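Carbohydrate kinase (PDB 2NWH) probably transfers a phosphate group to a sugar or related substrate as a pfkB-family carbohydrate kinase of the ribokinase clan. Local coordinates at residues A[163-168]-A[181-186]; A[214-219]-A[229-234]. All blocks are in the same frame, centred on the assembly; numbering follows the deposited sequence.

Contact 1: A[163-168]-A[181-186]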
ATOM      1  N   LEU A 163       6.130 -11.900   5.277  1.00 26.64           N
ATOM      2  CA  LEU A 163       6.382 -10.555   4.723  1.00 27.19           C
ATOM      3  C   LEU A 163       5.556 -10.297   3.463  1.00 27.02           C
ATOM      4  O   LEU A 163       5.646 -11.063   2.497  1.00 28.40           O
ATOM      5  CB  LEU A 163       7.873 -10.365   4.385  1.00 26.79           C
ATOM      6  CG  LEU A 163       8.391  -9.083   3.694  1.00 27.52           C
ATOM      7  CD1 LEU A 163       8.245  -7.838   4.542  1.00 23.72           C
ATOM      8  CD2 LEU A 163       9.881  -9.258   3.302  1.00 26.08           C
ATOM      9  N   ALA A 164       4.776  -9.227   3.499  1.00 26.35           N
ATOM     10  CA  ALA A 164       4.085  -8.676   2.328  1.00 27.16           C
ATOM     11  C   ALA A 164       4.725  -7.354   1.856  1.00 26.68           C
ATOM     12  O   ALA A 164       5.416  -6.671   2.605  1.00 26.37           O
ATOM     13  CB  ALA A 164       2.580  -8.441   2.661  1.00 26.20           C
ATOM     14  N   ALA A 165       4.463  -7.000   0.615  1.00 27.74           N
ATOM     15  CA  ALA A 165       5.087  -5.858  -0.025  1.00 28.29           C
ATOM     16  C   ALA A 165       4.122  -5.195  -0.981  1.00 28.62           C
ATOM     17  O   ALA A 165       3.341  -5.862  -1.672  1.00 29.11           O
ATOM     18  CB  ALA A 165       6.324  -6.315  -0.780  1.00 28.18           C
ATOM     19  N   ILE A 166       4.172  -3.876  -1.017  1.00 29.51           N
ATOM     20  CA  ILE A 166       3.429  -3.088  -1.995  1.00 30.24           C
ATOM     21  C   ILE A 166       4.436  -2.449  -2.945  1.00 30.27           C
ATOM     22  O   ILE A 166       5.391  -1.784  -2.506  1.00 30.65           O
ATOM     23  CB  ILE A 166       2.597  -2.000  -1.272  1.00 30.80           C
ATOM     24  CG1 ILE A 166       1.438  -2.621  -0.490  1.00 31.14           C
ATOM     25  CG2 ILE A 166       1.985  -0.962  -2.234  1.00 32.39           C
ATOM     26  CD1 ILE A 166       0.898  -1.581   0.532  1.00 30.84           C
ATOM     27  N   ALA A 167       4.176  -2.609  -4.244  1.00 30.48           N
ATOM     28  CA  ALA A 167       5.115  -2.267  -5.306  1.00 31.62           C
ATOM     29  C   ALA A 167       5.294  -0.763  -5.554  1.00 31.43           C
ATOM     30  O   ALA A 167       6.335  -0.353  -6.066  1.00 32.81           O
ATOM     31  CB  ALA A 167       4.706  -2.964  -6.604  1.00 31.33           C
ATOM     32  N   ILE A 168       4.255   0.021  -5.246  1.00 31.41           N
ATOM     33  CA  ILE A 168       4.198   1.485  -5.341  1.00 31.20           C
ATOM     34  C   ILE A 168       4.142   2.048  -6.766  1.00 32.41           C
ATOM     35  O   ILE A 168       3.238   2.803  -7.077  1.00 32.10           O
ATOM     36  CB  ILE A 168       5.296   2.227  -4.482  1.00 31.79           C
ATOM     37  CG1 ILE A 168       5.191   1.828  -3.000  1.00 28.60           C
ATOM     38  CG2 ILE A 168       5.125   3.739  -4.557  1.00 31.26           C
ATOM     39  CD1 ILE A 168       3.902   2.326  -2.317  1.00 29.92           C
ATOM     40  N   GLY A 181      12.277 -13.779  -3.044  1.00 34.24           N
ATOM     41  CA  GLY A 181      12.242 -15.073  -2.381  1.00 34.31           C
ATOM     42  C   GLY A 181      11.816 -15.057  -0.921  1.00 34.21           C
ATOM     43  O   GLY A 181      11.451 -16.127  -0.380  1.00 35.19           O
ATOM     44  N   ASP A 182      11.883 -13.872  -0.284  1.00 33.07           N
ATOM     45  CA  ASP A 182      11.495 -13.689   1.121  1.00 32.38           C
ATOM     46  C   ASP A 182      10.107 -13.020   1.310  1.00 32.68           C
ATOM     47  O   ASP A 182       9.651 -12.836   2.455  1.00 33.34           O
ATOM     48  CB  ASP A 182      12.566 -12.898   1.859  1.00 32.06           C
ATOM     49  CG  ASP A 182      13.850 -13.712   2.074  1.00 30.50           C
ATOM     50  OD1 ASP A 182      13.718 -14.873   2.523  1.00 28.61           O
ATOM     51  OD2 ASP A 182      14.965 -13.187   1.838  1.00 28.19           O
ATOM     52  N   ILE A 183       9.461 -12.667   0.199  1.00 32.35           N
ATOM     53  CA  ILE A 183       8.133 -12.008   0.208  1.00 31.98           C
ATOM     54  C   ILE A 183       6.993 -13.033  -0.005  1.00 31.87           C
ATOM     55  O   ILE A 183       6.889 -13.677  -1.057  1.00 31.99           O
ATOM     56  CB  ILE A 183       8.061 -10.854  -0.828  1.00 30.95           C
ATOM     57  CG1 ILE A 183       8.925  -9.682  -0.363  1.00 33.70           C
ATOM     58  CG2 ILE A 183       6.588 -10.368  -1.048  1.00 32.23           C
ATOM     59  CD1 ILE A 183       9.242  -8.650  -1.423  1.00 34.34           C
ATOM     60  N   ASP A 184       6.160 -13.192   1.015  1.00 31.30           N
ATOM     61  CA  ASP A 184       5.029 -14.082   0.949  1.00 32.70           C
ATOM     62  C   ASP A 184       3.941 -13.589   0.010  1.00 32.06           C
ATOM     63  O   ASP A 184       3.332 -14.390  -0.671  1.00 31.05           O
ATOM     64  CB  ASP A 184       4.471 -14.315   2.352  1.00 33.73           C
ATOM     65  CG  ASP A 184       5.299 -15.310   3.139  1.00 38.23           C
ATOM     66  OD1 ASP A 184       6.326 -15.793   2.610  1.00 37.43           O
ATOM     67  OD2 ASP A 184       4.891 -15.635   4.279  1.00 47.05           O
ATOM     68  N   ILE A 185       3.678 -12.277   0.008  1.00 31.38           N
ATOM     69  CA  ILE A 185       2.641 -11.670  -0.868  1.00 31.62           C
ATOM     70  C   ILE A 185       3.088 -10.295  -1.379  1.00 31.74           C
ATOM     71  O   ILE A 185       3.338  -9.376  -0.579  1.00 31.93           O
ATOM     72  CB  ILE A 185       1.283 -11.459  -0.157  1.00 31.55           C
ATOM     73  CG1 ILE A 185       0.818 -12.744   0.549  1.00 32.02           C
ATOM     74  CG2 ILE A 185       0.213 -10.973  -1.198  1.00 32.69           C
ATOM     75  CD1 ILE A 185      -0.222 -12.566   1.638  1.00 32.14           C
ATOM     76  N   LEU A 186       3.187 -10.148  -2.690  1.00 30.66           N
ATOM     77  CA  LEU A 186       3.508  -8.857  -3.299  1.00 31.74           C
ATOM     78  C   LEU A 186       2.294  -8.305  -4.034  1.00 31.31           C
ATOM     79  O   LEU A 186       1.699  -8.987  -4.898  1.00 31.42           O
ATOM     80  CB  LEU A 186       4.663  -8.984  -4.287  1.00 31.01           C
ATOM     81  CG  LEU A 186       5.576  -7.767  -4.517  1.00 34.31           C
ATOM     82  CD1 LEU A 186       6.529  -8.114  -5.625  1.00 32.78           C
ATOM     83  CD2 LEU A 186       4.895  -6.450  -4.862  1.00 35.18           C
TER
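Backbone hydrogen bonds join the parallel strands 163-166 and 185-189, consecutive strands of a beta-alpha-beta unit whose connection carries the short helix 170-173. The carbonyl of Leu163 takes two N-H groups from the incoming chain: Asp184 N approaches Leu163 O to 2.6 Å, nearly along the C=O axis but bent at the hydrogen (132°), while Ile185 N gives Leu163 O a weak second bond of 3.4 Å. Two residues further along strand 163-166, Ala165 N donates to Ile185 O at 2.9 Å, and Ile185 O also receives a CA-H...O contact from Ala164 CA.

Apolar packing divides between the two faces of the sheet. With CG anti to its backbone N (chi1 175°), Leu163 crosses Ile183 obliquely, CD2 lying 3.8 Å from Ile183 CG1. The tip of the same isoleucine, CD1, rests 3.8 Å from Ala165 CB. Leu186 CG is also turned anti to its N, and its CD2 lies by Ala165 O and meets Ala167 CB, just past the end of strand 163-166, at 3.9 Å. On the opposite face from Ala165 and Leu186, Ala164 and Ile185 lie under helix 255-266, where both touch Leu262.

Charge stays at the margin: Asp182 turns its carboxylate away from strand 163-166 to a salt bridge with Arg157. The chemistry is therefore that of a buried sheet interior, main-chain N-H and C=O groups satisfying one another while alanine methyls meet isoleucine and leucine branches.

Contact 2: A[214-219]-A[229-234]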
ATOM      1  N   ALA A 214      10.407 -16.331 -10.968  1.00 36.39           N
ATOM      2  CA  ALA A 214      11.160 -15.150 -10.503  1.00 36.41           C
ATOM      3  C   ALA A 214      11.455 -15.289  -9.012  1.00 36.29           C
ATOM      4  O   ALA A 214      12.221 -14.501  -8.448  1.00 37.06           O
ATOM      5  CB  ALA A 214      10.433 -13.843 -10.804  1.00 36.39           C
ATOM      6  N   GLY A 215      10.841 -16.288  -8.369  1.00 35.67           N
ATOM      7  CA  GLY A 215      11.141 -16.585  -6.957  1.00 35.07           C
ATOM      8  C   GLY A 215      10.137 -16.049  -5.950  1.00 34.57           C
ATOM      9  O   GLY A 215      10.336 -16.190  -4.738  1.00 34.23           O
ATOM     10  N   LEU A 216       9.061 -15.451  -6.463  1.00 33.67           N
ATOM     11  CA  LEU A 216       7.966 -14.915  -5.632  1.00 33.54           C
ATOM     12  C   LEU A 216       6.928 -16.000  -5.417  1.00 32.66           C
ATOM     13  O   LEU A 216       6.302 -16.438  -6.359  1.00 32.90           O
ATOM     14  CB  LEU A 216       7.312 -13.700  -6.293  1.00 33.07           C
ATOM     15  CG  LEU A 216       6.174 -13.062  -5.473  1.00 34.95           C
ATOM     16  CD1 LEU A 216       6.725 -12.388  -4.229  1.00 33.90           C
ATOM     17  CD2 LEU A 216       5.353 -12.091  -6.317  1.00 35.22           C
ATOM     18  N   SER A 217       6.777 -16.425  -4.169  1.00 32.86           N
ATOM     19  CA  SER A 217       5.870 -17.502  -3.805  1.00 32.93           C
ATOM     20  C   SER A 217       4.397 -17.105  -3.798  1.00 32.59           C
ATOM     21  O   SER A 217       3.545 -17.970  -3.959  1.00 31.79           O
ATOM     22  CB  SER A 217       6.316 -18.203  -2.492  1.00 33.81           C
ATOM     23  OG  SER A 217       6.415 -17.315  -1.386  1.00 35.61           O
ATOM     24  N   GLY A 218       4.092 -15.813  -3.591  1.00 32.20           N
ATOM     25  CA  GLY A 218       2.729 -15.330  -3.741  1.00 31.67           C
ATOM     26  C   GLY A 218       2.543 -13.849  -4.014  1.00 31.10           C
ATOM     27  O   GLY A 218       3.413 -13.024  -3.743  1.00 30.80           O
ATOM     28  N   GLY A 219       1.369 -13.503  -4.521  1.00 31.11           N
ATOM     29  CA  GLY A 219       1.056 -12.123  -4.824  1.00 31.14           C
ATOM     30  C   GLY A 219      -0.317 -11.943  -5.441  1.00 30.58           C
ATOM     31  O   GLY A 219      -1.078 -12.899  -5.559  1.00 30.59           O
ATOM     32  N   VAL A 229      -5.743 -11.360 -10.390  1.00 32.29           N
ATOM     33  CA  VAL A 229      -5.213 -12.693 -10.146  1.00 32.67           C
ATOM     34  C   VAL A 229      -4.516 -12.727  -8.770  1.00 32.97           C
ATOM     35  O   VAL A 229      -3.848 -11.756  -8.388  1.00 32.50           O
ATOM     36  CB  VAL A 229      -4.292 -13.151 -11.318  1.00 32.56           C
ATOM     37  CG1 VAL A 229      -3.031 -12.294 -11.433  1.00 33.57           C
ATOM     38  CG2 VAL A 229      -3.953 -14.646 -11.231  1.00 33.60           C
ATOM     39  N   ALA A 230      -4.745 -13.801  -8.010  1.00 32.75           N
ATOM     40  CA  ALA A 230      -4.064 -14.016  -6.723  1.00 33.06           C
ATOM     41  C   ALA A 230      -3.386 -15.365  -6.772  1.00 33.74           C
ATOM     42  O   ALA A 230      -3.894 -16.282  -7.413  1.00 33.37           O
ATOM     43  CB  ALA A 230      -5.033 -13.961  -5.584  1.00 32.41           C
ATOM     44  N   PHE A 231      -2.222 -15.492  -6.142  1.00 34.43           N
ATOM     45  CA  PHE A 231      -1.518 -16.776  -6.110  1.00 35.12           C
ATOM     46  C   PHE A 231      -0.710 -16.971  -4.833  1.00 36.06           C
ATOM     47  O   PHE A 231      -0.378 -15.996  -4.141  1.00 34.16           O
ATOM     48  CB  PHE A 231      -0.674 -16.985  -7.374  1.00 35.32           C
ATOM     49  CG  PHE A 231       0.547 -16.095  -7.477  1.00 34.75           C
ATOM     50  CD1 PHE A 231       1.814 -16.597  -7.184  1.00 34.66           C
ATOM     51  CD2 PHE A 231       0.433 -14.773  -7.916  1.00 34.15           C
ATOM     52  CE1 PHE A 231       2.972 -15.771  -7.290  1.00 36.91           C
ATOM     53  CE2 PHE A 231       1.569 -13.933  -8.014  1.00 34.26           C
ATOM     54  CZ  PHE A 231       2.841 -14.433  -7.703  1.00 34.50           C
ATOM     55  N   ASN A 232      -0.428 -18.237  -4.519  1.00 37.02           N
ATOM     56  CA  ASN A 232       0.488 -18.591  -3.430  1.00 38.54           C
ATOM     57  C   ASN A 232       1.309 -19.771  -3.923  1.00 39.51           C
ATOM     58  O   ASN A 232       1.389 -19.979  -5.128  1.00 40.44           O
ATOM     59  CB  ASN A 232      -0.272 -18.937  -2.147  1.00 38.76           C
ATOM     60  CG  ASN A 232      -1.190 -20.138  -2.329  1.00 39.71           C
ATOM     61  OD1 ASN A 232      -0.960 -20.975  -3.213  1.00 39.94           O
ATOM     62  ND2 ASN A 232      -2.230 -20.231  -1.502  1.00 40.18           N
ATOM     63  N   GLY A 233       1.898 -20.547  -3.014  1.00 40.24           N
ATOM     64  CA  GLY A 233       2.861 -21.606  -3.390  1.00 40.72           C
ATOM     65  C   GLY A 233       2.365 -22.696  -4.328  1.00 41.57           C
ATOM     66  O   GLY A 233       3.154 -23.367  -5.010  1.00 41.99           O
ATOM     67  N   THR A 234       1.053 -22.870  -4.393  1.00 41.56           N
ATOM     68  CA  THR A 234       0.492 -24.042  -5.050  1.00 41.35           C
ATOM     69  C   THR A 234      -0.827 -23.724  -5.765  1.00 40.76           C
ATOM     70  O   THR A 234      -1.311 -24.505  -6.588  1.00 40.78           O
ATOM     71  CB  THR A 234       0.292 -25.167  -4.003  1.00 41.62           C
ATOM     72  OG1 THR A 234      -0.525 -24.677  -2.929  1.00 42.74           O
ATOM     73  CG2 THR A 234       1.648 -25.602  -3.413  1.00 42.27           C
TER
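Antiparallel pairing at the open end of a beta hairpin brings 214-219 against 229-234: strands 219-223 and 227-231 are adjacent in the large sheet, and Gly219 and Phe231 form a hydrogen-bonded pair. Phe231 N donates to Gly219 O at 2.9 Å, nearly along the C=O axis, and Gly219 N returns a bond to Phe231 O at 3.1 Å from above the carbonyl plane.

The Phe231 side chain carries most of the remaining contact. From CB, CG takes the crowded position between backbone N and carbonyl carbon (chi1 70°), which folds the ring back over the glycines of the partner chain. CG itself lies near Gly219 N, and CD2 comes 3.4 Å from Gly219 O. On the other branch, CD1 lies near Gly218 CA, while CE1 meets Leu216 O in the ring plane at 3.5 Å. CE2 lies near Gly219 N and CA. At the tip, Phe231 CZ touches Leu216 CD2 at 3.7 Å, the leucine crossing the phenylalanine at about a right angle. One ring face is thus laid on main chain: Gly219 N sits over its centre, and Gly218 CA makes a CH-pi contact with it. At Gly219 there is no CB to crowd the ring at CE2. Pro208 and Leu211 of helix 207-213 also touch the ring.

That helix ends in a Schellman motif at Gly215. Beyond the hairpin strand, Asn232 OD1 accepts from Glu235 N, but it is the nearly straight bond from Thr234 N to Asn232 OD1 (3.0 Å, 173°) that closes an Asx turn.

In the fold
Contact 1 closes before contact 2 opens along the chain, and their centres lie 10 Å apart in the same large mixed sheet. Strands 163-166, 185-189, 219-223 and 227-231 stand side by side in that order, so the two contacts are successive seams, separated by the pairing of 185-189 with 219-223. There Leu186 N and Gly218 O, 3.1 Å apart, probably form a hydrogen bond, and Leu216 packs on Ile183 and Leu186. Contact 1 belongs to the parallel part of the sheet, while contact 2 marks the change to antiparallel strands. Together they carry the central sheet of this ribokinase-like fold toward its edge strand 311-313.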